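WYL1 (Ruminococcus sp., PDB 6OAW) is an accessory protein of the Type VI-D CRISPR-Cas system that modulates its activity, probably by acting on the system's RNA-guided effector. Local coordinates at residues B[170-175]-B[181-186]; B[34-39]-B[56-61]; B[82-87]-B[187-192]; B[61-66]-B[166-171]. One frame throughout, in Å; residues are numbered along the deposited sequence.

Contact 1: B[170-175]-B[181-186]; sequences EDYALL and ERLIFA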
loop_
_atom_site.group_PDB
_atom_site.type_symbol
_atom_site.label_atom_id
_atom_site.label_comp_id
_atom_site.label_asym_id
_atom_site.label_seq_id
_atom_site.Cartn_x
_atom_site.Cartn_y
_atom_site.Cartn_z
ATOM N N GLU B 170 6.395 -12.316 5.869
ATOM C CA GLU B 170 5.230 -12.020 4.992
ATOM C C GLU B 170 4.529 -10.769 5.529
ATOM O O GLU B 170 4.137 -9.911 4.708
ATOM C CB GLU B 170 4.216 -13.159 4.899
ATOM C CG GLU B 170 4.755 -14.418 4.274
ATOM C CD GLU B 170 4.861 -14.483 2.763
ATOM O OE1 GLU B 170 4.551 -13.479 2.069
ATOM O OE2 GLU B 170 5.282 -15.556 2.263
ATOM N N ASP B 171 4.384 -10.634 6.840
ATOM C CA ASP B 171 3.732 -9.426 7.418
ATOM C C ASP B 171 4.632 -8.194 7.212
ATOM O O ASP B 171 4.116 -7.143 6.831
ATOM C CB ASP B 171 3.427 -9.565 8.902
ATOM C CG ASP B 171 2.152 -10.303 9.212
ATOM O OD1 ASP B 171 1.486 -10.748 8.257
ATOM O OD2 ASP B 171 1.883 -10.464 10.411
ATOM N N TYR B 172 5.930 -8.323 7.465
ATOM C CA TYR B 172 6.913 -7.246 7.197
ATOM C C TYR B 172 6.661 -6.685 5.792
ATOM O O TYR B 172 6.406 -5.481 5.649
ATOM C CB TYR B 172 8.345 -7.760 7.334
ATOM C CG TYR B 172 9.348 -6.735 6.886
ATOM C CD1 TYR B 172 9.697 -5.668 7.696
ATOM C CD2 TYR B 172 9.879 -6.800 5.606
ATOM C CE1 TYR B 172 10.606 -4.717 7.270
ATOM C CE2 TYR B 172 10.790 -5.868 5.165
ATOM C CZ TYR B 172 11.151 -4.821 5.996
ATOM O OH TYR B 172 12.064 -3.933 5.506
ATOM N N ALA B 173 6.622 -7.574 4.799
ATOM C CA ALA B 173 6.526 -7.240 3.359
ATOM C C ALA B 173 5.246 -6.489 3.012
ATOM O O ALA B 173 5.248 -5.896 1.912
ATOM C CB ALA B 173 6.615 -8.485 2.526
ATOM N N LEU B 174 4.202 -6.544 3.849
ATOM C CA LEU B 174 2.880 -5.909 3.568
ATOM C C LEU B 174 2.833 -4.486 4.141
ATOM O O LEU B 174 1.911 -3.718 3.797
ATOM C CB LEU B 174 1.743 -6.781 4.140
ATOM C CG LEU B 174 1.523 -8.124 3.420
ATOM C CD1 LEU B 174 0.457 -8.964 4.112
ATOM C CD2 LEU B 174 1.196 -7.948 1.943
ATOM N N LEU B 175 3.747 -4.148 5.039
ATOM C CA LEU B 175 3.766 -2.818 5.694
ATOM C C LEU B 175 4.053 -1.740 4.649
ATOM O O LEU B 175 4.748 -2.048 3.637
ATOM C CB LEU B 175 4.853 -2.794 6.764
ATOM C CG LEU B 175 4.610 -3.699 7.960
ATOM C CD1 LEU B 175 5.836 -3.708 8.862
ATOM C CD2 LEU B 175 3.369 -3.238 8.723
ATOM N N GLU B 181 10.622 1.015 7.196
ATOM C CA GLU B 181 11.824 1.830 7.491
ATOM C C GLU B 181 11.989 1.984 9.010
ATOM O O GLU B 181 13.138 1.981 9.489
ATOM C CB GLU B 181 11.721 3.171 6.761
ATOM C CG GLU B 181 13.026 3.927 6.770
ATOM C CD GLU B 181 12.907 5.390 6.389
ATOM O OE1 GLU B 181 12.128 6.140 7.064
ATOM O OE2 GLU B 181 13.562 5.752 5.404
ATOM N N ARG B 182 10.891 2.061 9.763
ATOM C CA ARG B 182 10.977 2.275 11.235
ATOM C C ARG B 182 11.443 0.987 11.904
ATOM O O ARG B 182 12.159 1.078 12.887
ATOM C CB ARG B 182 9.663 2.790 11.820
ATOM C CG ARG B 182 9.223 4.118 11.230
ATOM C CD ARG B 182 8.391 4.915 12.209
ATOM N NE ARG B 182 7.032 4.402 12.325
ATOM C CZ ARG B 182 6.069 4.582 11.419
ATOM N NH1 ARG B 182 6.316 5.250 10.312
ATOM N NH2 ARG B 182 4.869 4.072 11.608
ATOM N N LEU B 183 11.084 -0.178 11.377
ATOM C CA LEU B 183 11.636 -1.464 11.866
ATOM C C LEU B 183 13.144 -1.514 11.585
ATOM O O LEU B 183 13.904 -1.871 12.508
ATOM C CB LEU B 183 10.910 -2.632 11.191
ATOM C CG LEU B 183 9.494 -2.884 11.685
ATOM C CD1 LEU B 183 8.825 -3.979 10.864
ATOM C CD2 LEU B 183 9.496 -3.243 13.169
ATOM N N ILE B 184 13.576 -1.136 10.388
ATOM C CA ILE B 184 15.014 -1.240 9.992
ATOM C C ILE B 184 15.856 -0.290 10.843
ATOM O O ILE B 184 16.985 -0.663 11.157
ATOM C CB ILE B 184 15.198 -0.938 8.496
ATOM C CG1 ILE B 184 14.408 -1.910 7.623
ATOM C CG2 ILE B 184 16.669 -0.894 8.113
ATOM C CD1 ILE B 184 14.365 -1.464 6.159
ATOM N N PHE B 185 15.355 0.908 11.151
ATOM C CA PHE B 185 16.128 1.966 11.842
ATOM C C PHE B 185 15.611 2.107 13.276
ATOM O O PHE B 185 15.683 3.222 13.858
ATOM C CB PHE B 185 16.066 3.266 11.037
ATOM C CG PHE B 185 16.938 3.247 9.811
ATOM C CD1 PHE B 185 18.300 3.496 9.908
ATOM C CD2 PHE B 185 16.396 3.003 8.564
ATOM C CE1 PHE B 185 19.108 3.503 8.774
ATOM C CE2 PHE B 185 17.198 2.980 7.434
ATOM C CZ PHE B 185 18.555 3.219 7.540
ATOM N N ALA B 186 15.087 1.024 13.828
ATOM C CA ALA B 186 14.489 1.005 15.181
ATOM C C ALA B 186 15.485 1.552 16.206
ATOM O O ALA B 186 15.056 2.290 17.116
ATOM C CB ALA B 186 14.071 -0.384 15.535
#
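The ring of Y172 meets L183 at its edge: the CD1 methyl of L183 lies close to the ring plane, 3.7 Å from Y172 CD1. I62 of helix 55-71 and I36 of helix 30-44 also touch this aromatic side chain, which sits where four helices come together. The contact joins two successive helices, 161-172 and 177-184, in the helical region that precedes the antiparallel sheet; a type I beta turn from Y172 to L175 starts the link between them. A chi1 of 172° swings the phenol of Y172 away from the main-chain N and across to the second helix, although the bond to its CB does not itself aim there. The ring's far end reaches I184, whose CD1 packs 3.4 Å from Y172 OH, the two side chains crossing at about a right angle. This hydroxyl finds its polar partner in D39 of helix 30-44, to which it is hydrogen-bonded. A phenylalanine here would probably deprive the D39 carboxylate of its hydroxyl mate. L175, at the end of the turn, adds a second apolar partner for L183, its chain running crosswise to that leucine. A single methyl thus meets both Y172 and L175, with L183 CD1 lying 3.6 Å from L175 CD1 as well as against the tyrosine ring.

Contact 2: B[34-39]-B[56-61]; sequences SVIIKD and SSFLTS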
loop_
_atom_site.group_PDB
_atom_site.type_symbol
_atom_site.label_atom_id
_atom_site.label_comp_id
_atom_site.label_asym_id
_atom_site.label_seq_id
_atom_site.Cartn_x
_atom_site.Cartn_y
_atom_site.Cartn_z
ATOM N N SER B 34 10.878 -10.266 -2.685
ATOM C CA SER B 34 11.312 -9.150 -3.547
ATOM C C SER B 34 11.213 -7.829 -2.750
ATOM O O SER B 34 12.079 -6.974 -2.933
ATOM C CB SER B 34 10.517 -9.132 -4.809
ATOM O OG SER B 34 9.244 -8.662 -4.504
ATOM N N VAL B 35 10.238 -7.674 -1.854
ATOM C CA VAL B 35 10.199 -6.501 -0.924
ATOM C C VAL B 35 11.440 -6.505 -0.017
ATOM O O VAL B 35 12.087 -5.451 0.125
ATOM C CB VAL B 35 8.900 -6.426 -0.107
ATOM C CG1 VAL B 35 8.983 -5.338 0.966
ATOM C CG2 VAL B 35 7.693 -6.171 -1.000
ATOM N N ILE B 36 11.810 -7.644 0.541
ATOM C CA ILE B 36 12.968 -7.755 1.483
ATOM C C ILE B 36 14.298 -7.478 0.750
ATOM O O ILE B 36 15.081 -6.715 1.285
ATOM C CB ILE B 36 12.926 -9.109 2.190
ATOM C CG1 ILE B 36 11.751 -9.159 3.162
ATOM C CG2 ILE B 36 14.235 -9.439 2.883
ATOM C CD1 ILE B 36 11.394 -10.559 3.580
ATOM N N ILE B 37 14.530 -8.072 -0.421
ATOM C CA ILE B 37 15.676 -7.804 -1.343
ATOM C C ILE B 37 15.798 -6.297 -1.632
ATOM O O ILE B 37 16.904 -5.746 -1.456
ATOM C CB ILE B 37 15.527 -8.667 -2.626
ATOM C CG1 ILE B 37 16.021 -10.088 -2.366
ATOM C CG2 ILE B 37 16.223 -8.073 -3.838
ATOM C CD1 ILE B 37 17.524 -10.166 -2.158
ATOM N N LYS B 38 14.719 -5.658 -2.084
ATOM C CA LYS B 38 14.693 -4.194 -2.356
ATOM C C LYS B 38 15.101 -3.467 -1.069
ATOM O O LYS B 38 16.070 -2.663 -1.125
ATOM C CB LYS B 38 13.330 -3.708 -2.873
ATOM C CG LYS B 38 12.902 -4.250 -4.234
ATOM N N ASP B 39 14.438 -3.740 0.063
ATOM C CA ASP B 39 14.681 -2.948 1.295
ATOM C C ASP B 39 16.151 -3.133 1.695
ATOM O O ASP B 39 16.768 -2.154 2.090
ATOM C CB ASP B 39 13.768 -3.314 2.461
ATOM C CG ASP B 39 12.293 -3.030 2.237
ATOM O OD1 ASP B 39 11.976 -2.354 1.253
ATOM O OD2 ASP B 39 11.465 -3.531 3.059
ATOM N N SER B 56 20.804 -12.826 6.556
ATOM C CA SER B 56 20.539 -13.321 7.926
ATOM C C SER B 56 20.498 -12.126 8.890
ATOM O O SER B 56 19.558 -12.023 9.700
ATOM C CB SER B 56 21.559 -14.364 8.351
ATOM O OG SER B 56 21.363 -15.593 7.653
ATOM N N SER B 57 21.492 -11.255 8.809
ATOM C CA SER B 57 21.619 -10.058 9.674
ATOM C C SER B 57 20.406 -9.150 9.431
ATOM O O SER B 57 19.812 -8.672 10.404
ATOM C CB SER B 57 22.944 -9.358 9.415
ATOM O OG SER B 57 22.862 -7.970 9.716
ATOM N N PHE B 58 20.032 -8.944 8.170
ATOM C CA PHE B 58 18.917 -8.049 7.805
ATOM C C PHE B 58 17.612 -8.653 8.369
ATOM O O PHE B 58 16.834 -7.925 8.998
ATOM C CB PHE B 58 18.921 -7.790 6.300
ATOM C CG PHE B 58 17.957 -6.715 5.887
ATOM C CD1 PHE B 58 18.246 -5.388 6.124
ATOM C CD2 PHE B 58 16.737 -7.029 5.316
ATOM C CE1 PHE B 58 17.342 -4.385 5.797
ATOM C CE2 PHE B 58 15.839 -6.030 4.979
ATOM C CZ PHE B 58 16.154 -4.705 5.199
ATOM N N LEU B 59 17.385 -9.957 8.182
ATOM C CA LEU B 59 16.167 -10.647 8.674
ATOM C C LEU B 59 16.173 -10.602 10.202
ATOM O O LEU B 59 15.091 -10.494 10.804
ATOM C CB LEU B 59 16.121 -12.095 8.171
ATOM C CG LEU B 59 15.869 -12.273 6.677
ATOM C CD1 LEU B 59 16.058 -13.714 6.273
ATOM C CD2 LEU B 59 14.485 -11.796 6.295
ATOM N N THR B 60 17.360 -10.682 10.803
ATOM C CA THR B 60 17.529 -10.662 12.272
ATOM C C THR B 60 17.167 -9.275 12.822
ATOM O O THR B 60 16.481 -9.232 13.866
ATOM C CB THR B 60 18.910 -11.181 12.658
ATOM O OG1 THR B 60 18.911 -12.545 12.230
ATOM C CG2 THR B 60 19.167 -11.074 14.142
ATOM N N SER B 61 17.602 -8.193 12.178
ATOM C CA SER B 61 17.251 -6.801 12.556
ATOM C C SER B 61 15.733 -6.643 12.536
ATOM O O SER B 61 15.186 -6.013 13.450
ATOM C CB SER B 61 17.873 -5.796 11.629
ATOM O OG SER B 61 19.271 -5.812 11.759
#
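In F58 a near-trans first torsion (chi1 -171°) carries the ring out to the backbone of helix 30-44, while I36 directs at the second helix its CG2 branch, the one placed opposite its main-chain N. The phenyl group therefore meets main chain as much as side chain: F58 CE2 lies 3.8 Å from I36 O, and F58 CZ is 3.8 Å from D39 C and close to D39 CB as well. I36 CG2 touches L59 CD2 at 4.2 Å, the two side chains crossing nearly at right angles. The carboxylate of D39 takes no part in this apolar packing; R180 holds it in a salt bridge, as does Y172 by its hydrogen bond. Within the second helix, T60 OG1 returns to S56 O at 2.7 Å, above the carbonyl plane and on the face opposite T60 N, so two donors grip that oxygen. The short helical segments approach to 11.2 Å between axes, with 102° between their directions. Strand 23-28, helix 30-44 and helix 55-71 follow one another in the order of a ribbon-helix-helix motif, and this steep crossing of its two helices is consistent with that fold.

Contact 3: B[82-87]-B[187-192]; sequences IGIPLL and DNIIKI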
loop_
_atom_site.group_PDB
_atom_site.type_symbol
_atom_site.label_atom_id
_atom_site.label_comp_id
_atom_site.label_asym_id
_atom_site.label_seq_id
_atom_site.Cartn_x
_atom_site.Cartn_y
_atom_site.Cartn_z
ATOM N N ILE B 82 7.744 3.911 20.878
ATOM C CA ILE B 82 6.725 4.739 20.185
ATOM C C ILE B 82 7.093 4.764 18.696
ATOM O O ILE B 82 8.232 5.114 18.354
ATOM C CB ILE B 82 6.657 6.149 20.817
ATOM C CG1 ILE B 82 5.958 6.108 22.187
ATOM C CG2 ILE B 82 6.028 7.170 19.856
ATOM C CD1 ILE B 82 6.131 7.395 23.008
ATOM N N GLY B 83 6.159 4.379 17.841
ATOM C CA GLY B 83 6.322 4.413 16.381
ATOM C C GLY B 83 6.912 3.117 15.829
ATOM O O GLY B 83 6.927 3.000 14.608
ATOM N N ILE B 84 7.407 2.177 16.646
ATOM C CA ILE B 84 7.896 0.873 16.106
ATOM C C ILE B 84 6.668 0.022 15.775
ATOM O O ILE B 84 5.821 -0.200 16.618
ATOM C CB ILE B 84 8.868 0.142 17.046
ATOM C CG1 ILE B 84 10.055 1.004 17.468
ATOM C CG2 ILE B 84 9.351 -1.138 16.391
ATOM C CD1 ILE B 84 10.879 1.491 16.323
ATOM N N PRO B 85 6.465 -0.394 14.503
ATOM C CA PRO B 85 5.265 -1.144 14.138
ATOM C C PRO B 85 5.089 -2.439 14.946
ATOM O O PRO B 85 6.083 -3.088 15.258
ATOM C CB PRO B 85 5.452 -1.448 12.649
ATOM C CG PRO B 85 6.408 -0.389 12.166
ATOM C CD PRO B 85 7.310 -0.061 13.337
ATOM N N LEU B 86 3.831 -2.758 15.256
ATOM C CA LEU B 86 3.402 -3.994 15.944
ATOM C C LEU B 86 2.868 -4.944 14.875
ATOM O O LEU B 86 1.808 -4.692 14.348
ATOM C CB LEU B 86 2.357 -3.619 16.999
ATOM C CG LEU B 86 2.878 -2.711 18.121
ATOM C CD1 LEU B 86 1.737 -2.118 18.924
ATOM C CD2 LEU B 86 3.801 -3.481 19.055
ATOM N N LEU B 87 3.658 -5.945 14.497
ATOM C CA LEU B 87 3.298 -6.910 13.442
ATOM C C LEU B 87 2.210 -7.831 13.978
ATOM O O LEU B 87 2.336 -8.280 15.131
ATOM C CB LEU B 87 4.507 -7.767 13.067
ATOM C CG LEU B 87 5.609 -7.106 12.277
ATOM C CD1 LEU B 87 6.600 -8.164 11.831
ATOM C CD2 LEU B 87 5.014 -6.370 11.083
ATOM N N ASP B 187 16.766 1.195 16.076
ATOM C CA ASP B 187 17.817 1.568 17.057
ATOM C C ASP B 187 17.888 3.100 17.084
ATOM O O ASP B 187 17.843 3.647 18.195
ATOM C CB ASP B 187 19.143 0.835 16.794
ATOM C CG ASP B 187 19.156 -0.684 17.039
ATOM O OD1 ASP B 187 18.122 -1.259 17.477
ATOM O OD2 ASP B 187 20.216 -1.302 16.795
ATOM N N ASN B 188 17.908 3.789 15.930
ATOM C CA ASN B 188 17.863 5.278 15.882
ATOM C C ASN B 188 16.576 5.739 16.596
ATOM O O ASN B 188 16.609 6.720 17.400
ATOM C CB ASN B 188 17.882 5.850 14.461
ATOM C CG ASN B 188 19.227 5.837 13.749
ATOM O OD1 ASN B 188 20.259 5.436 14.309
ATOM N ND2 ASN B 188 19.220 6.275 12.488
ATOM N N ILE B 189 15.457 5.072 16.325
ATOM C CA ILE B 189 14.145 5.565 16.825
ATOM C C ILE B 189 14.106 5.437 18.344
ATOM O O ILE B 189 13.623 6.380 18.992
ATOM C CB ILE B 189 12.988 4.850 16.129
ATOM C CG1 ILE B 189 12.895 5.323 14.675
ATOM C CG2 ILE B 189 11.707 5.060 16.900
ATOM C CD1 ILE B 189 12.009 4.472 13.802
ATOM N N ILE B 190 14.604 4.324 18.868
ATOM C CA ILE B 190 14.649 4.021 20.331
ATOM C C ILE B 190 15.475 5.100 21.051
ATOM O O ILE B 190 14.999 5.598 22.095
ATOM C CB ILE B 190 15.164 2.582 20.560
ATOM C CG1 ILE B 190 14.082 1.567 20.194
ATOM C CG2 ILE B 190 15.673 2.360 21.977
ATOM C CD1 ILE B 190 14.607 0.163 20.040
ATOM N N LYS B 191 16.647 5.469 20.516
ATOM C CA LYS B 191 17.544 6.469 21.159
ATOM C C LYS B 191 16.847 7.831 21.100
ATOM O O LYS B 191 16.835 8.528 22.115
ATOM C CB LYS B 191 18.935 6.448 20.526
ATOM C CG LYS B 191 19.723 5.190 20.850
ATOM C CD LYS B 191 20.950 4.964 20.001
ATOM C CE LYS B 191 21.882 3.915 20.587
ATOM N N ILE B 192 16.226 8.166 19.975
ATOM C CA ILE B 192 15.455 9.431 19.848
ATOM C C ILE B 192 14.313 9.444 20.883
ATOM O O ILE B 192 14.144 10.483 21.558
ATOM C CB ILE B 192 14.969 9.631 18.405
ATOM C CG1 ILE B 192 16.142 9.894 17.466
ATOM C CG2 ILE B 192 13.954 10.748 18.352
ATOM C CD1 ILE B 192 15.804 9.778 15.997
#
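Along 187-192, the first residue to touch the 82-87 loop is I189. It points its CB toward the loop, and its CG2 methyl reaches I84 CD1 at 3.7 Å and I82 O at 3.8 Å. The two isoleucines I84 and I189 run alongside each other in opposing senses; I84 CD1 also lies 4.0 Å from I189 CB and 4.1 Å from I189 CD1. A bent chain makes this possible: chi2 of -59° in I84 folds its terminal methyl round to the helix. The I82 carbonyl beside this methyl pair has a polar partner in N193, one residue past the segment, while G83 O receives a hydrogen bond from R182. G83 itself takes a positive phi (90°), turning the chain between the two isoleucines of the loop. I190 comes next and is partly covered by the loop without meeting it directly, and I192, a turn further from I189, lies against I228. The loop is thus laid over the start of helix 186-199. I84 also touches A69 of helix 55-71 and L183 of helix 177-184, while I189 extends the packing to I228 of strand 219-230.

Contact 4: B[61-66]-B[166-171]; sequences SIFDSA and KAVYED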
loop_
_atom_site.group_PDB
_atom_site.type_symbol
_atom_site.label_atom_id
_atom_site.label_comp_id
_atom_site.label_asym_id
_atom_site.label_seq_id
_atom_site.Cartn_x
_atom_site.Cartn_y
_atom_site.Cartn_z
ATOM N N SER B 61 17.602 -8.193 12.178
ATOM C CA SER B 61 17.251 -6.801 12.556
ATOM C C SER B 61 15.733 -6.643 12.536
ATOM O O SER B 61 15.186 -6.013 13.450
ATOM C CB SER B 61 17.873 -5.796 11.629
ATOM O OG SER B 61 19.271 -5.812 11.759
ATOM N N ILE B 62 15.084 -7.135 11.485
ATOM C CA ILE B 62 13.609 -7.010 11.331
ATOM C C ILE B 62 12.966 -7.738 12.515
ATOM O O ILE B 62 12.142 -7.118 13.212
ATOM C CB ILE B 62 13.129 -7.576 9.991
ATOM C CG1 ILE B 62 13.646 -6.741 8.819
ATOM C CG2 ILE B 62 11.606 -7.684 9.973
ATOM C CD1 ILE B 62 13.369 -7.355 7.472
ATOM N N PHE B 63 13.356 -8.999 12.724
ATOM C CA PHE B 63 12.853 -9.832 13.829
ATOM C C PHE B 63 13.082 -9.096 15.148
ATOM O O PHE B 63 12.106 -8.988 15.880
ATOM C CB PHE B 63 13.466 -11.227 13.834
ATOM C CG PHE B 63 12.856 -12.093 14.894
ATOM C CD1 PHE B 63 13.302 -12.006 16.202
ATOM C CD2 PHE B 63 11.785 -12.911 14.595
ATOM C CE1 PHE B 63 12.674 -12.730 17.195
ATOM C CE2 PHE B 63 11.174 -13.660 15.589
ATOM C CZ PHE B 63 11.627 -13.572 16.883
ATOM N N ASP B 64 14.278 -8.570 15.419
ATOM C CA ASP B 64 14.652 -7.988 16.733
ATOM C C ASP B 64 13.780 -6.759 17.000
ATOM O O ASP B 64 13.215 -6.626 18.130
ATOM C CB ASP B 64 16.137 -7.623 16.816
ATOM C CG ASP B 64 17.051 -8.831 16.978
ATOM O OD1 ASP B 64 16.527 -9.927 17.238
ATOM O OD2 ASP B 64 18.268 -8.669 16.825
ATOM N N SER B 65 13.647 -5.894 16.001
ATOM C CA SER B 65 12.824 -4.674 16.123
ATOM C C SER B 65 11.362 -5.026 16.388
ATOM O O SER B 65 10.782 -4.458 17.335
ATOM C CB SER B 65 13.004 -3.836 14.902
ATOM O OG SER B 65 14.337 -3.379 14.886
ATOM N N ALA B 66 10.769 -5.879 15.563
ATOM C CA ALA B 66 9.337 -6.226 15.659
ATOM C C ALA B 66 9.078 -6.892 17.017
ATOM O O ALA B 66 8.051 -6.597 17.630
ATOM C CB ALA B 66 8.945 -7.130 14.518
ATOM N N LYS B 166 7.939 -17.378 8.767
ATOM C CA LYS B 166 7.285 -17.061 7.474
ATOM C C LYS B 166 6.259 -15.940 7.708
ATOM O O LYS B 166 6.163 -14.992 6.875
ATOM C CB LYS B 166 6.622 -18.298 6.876
ATOM C CG LYS B 166 5.746 -18.005 5.665
ATOM C CD LYS B 166 5.085 -19.241 5.064
ATOM C CE LYS B 166 4.303 -18.935 3.794
ATOM N NZ LYS B 166 5.138 -18.333 2.718
ATOM N N ALA B 167 5.507 -16.053 8.803
ATOM C CA ALA B 167 4.453 -15.084 9.172
ATOM C C ALA B 167 5.100 -13.724 9.453
ATOM O O ALA B 167 4.576 -12.720 9.004
ATOM C CB ALA B 167 3.677 -15.597 10.347
ATOM N N VAL B 168 6.209 -13.702 10.180
ATOM C CA VAL B 168 6.910 -12.430 10.497
ATOM C C VAL B 168 7.283 -11.715 9.183
ATOM O O VAL B 168 6.999 -10.511 9.082
ATOM C CB VAL B 168 8.133 -12.673 11.393
ATOM C CG1 VAL B 168 9.071 -11.472 11.415
ATOM C CG2 VAL B 168 7.715 -13.025 12.797
ATOM N N TYR B 169 7.885 -12.416 8.216
ATOM C CA TYR B 169 8.508 -11.773 7.023
ATOM C C TYR B 169 7.426 -11.471 5.989
ATOM O O TYR B 169 7.549 -10.430 5.344
ATOM C CB TYR B 169 9.703 -12.588 6.510
ATOM C CG TYR B 169 10.802 -12.657 7.538
ATOM C CD1 TYR B 169 11.338 -11.501 8.081
ATOM C CD2 TYR B 169 11.204 -13.865 8.069
ATOM C CE1 TYR B 169 12.291 -11.539 9.088
ATOM C CE2 TYR B 169 12.145 -13.926 9.084
ATOM C CZ TYR B 169 12.697 -12.762 9.598
ATOM O OH TYR B 169 13.640 -12.863 10.584
ATOM N N GLU B 170 6.395 -12.316 5.869
ATOM C CA GLU B 170 5.230 -12.020 4.992
ATOM C C GLU B 170 4.529 -10.769 5.529
ATOM O O GLU B 170 4.137 -9.911 4.708
ATOM C CB GLU B 170 4.216 -13.159 4.899
ATOM C CG GLU B 170 4.755 -14.418 4.274
ATOM C CD GLU B 170 4.861 -14.483 2.763
ATOM O OE1 GLU B 170 4.551 -13.479 2.069
ATOM O OE2 GLU B 170 5.282 -15.556 2.263
ATOM N N ASP B 171 4.384 -10.634 6.840
ATOM C CA ASP B 171 3.732 -9.426 7.418
ATOM C C ASP B 171 4.632 -8.194 7.212
ATOM O O ASP B 171 4.116 -7.143 6.831
ATOM C CB ASP B 171 3.427 -9.565 8.902
ATOM C CG ASP B 171 2.152 -10.303 9.212
ATOM O OD1 ASP B 171 1.486 -10.748 8.257
ATOM O OD2 ASP B 171 1.883 -10.464 10.411
#
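I62 meets Y169 with its CG2 methyl, the branch set opposite its main-chain N, which lies near the ring plane at the edge of Y169, 4.0 Å from CE1. Y169 itself holds CG beside its backbone N (chi1 -63°), and its phenol leans out from the helix, tilted toward the N-terminal end, until its OH reaches helix 55-71. There Y169 OH comes within 3.6 Å of F63 CB and is hydrogen-bonded to L59 O, one turn earlier in that helix. The neighbouring V168 covers one face of the tyrosine, its CG1 being 3.9 Å above the ring plane and offset toward the rim. The same CG1 branch faces F63, though more loosely, at 4.4 Å from F63 CD2. The F63 ring in turn makes an edge-to-face contact with F90. Between the short helical segments the axes stand 10.7 Å apart and are turned by 91°, an almost perpendicular packing. Apolar groups make up nearly all of this buried interface, so burial of apolar surface and van der Waals packing probably supply most of its stability; the one hydroxyl that enters it is satisfied by a backbone oxygen of the opposing helix.

In the fold
Contacts 1, 2 and 4 form one continuous helical core, their centres 7 to 9 Å apart, with Y172 reaching into both neighbours: its OH lies 2.6 Å from D39 OD2 of contact 2, and its CD1 lies 3.6 Å from I62 CG2 of contact 4. Contact 4 shares S61 with contact 2, and E170 and D171 with contact 1. S65 OG, 2.8 Å from L183 O, adds a polar tie between helices 55-71 and 177-184. Contact 3 stands apart from contact 2, about 17 Å between centres, but joins the core through R182 NE, 2.7 Å from G83 O, and through L87. Through helix 186-199 it leads from the helical region to the antiparallel sheet.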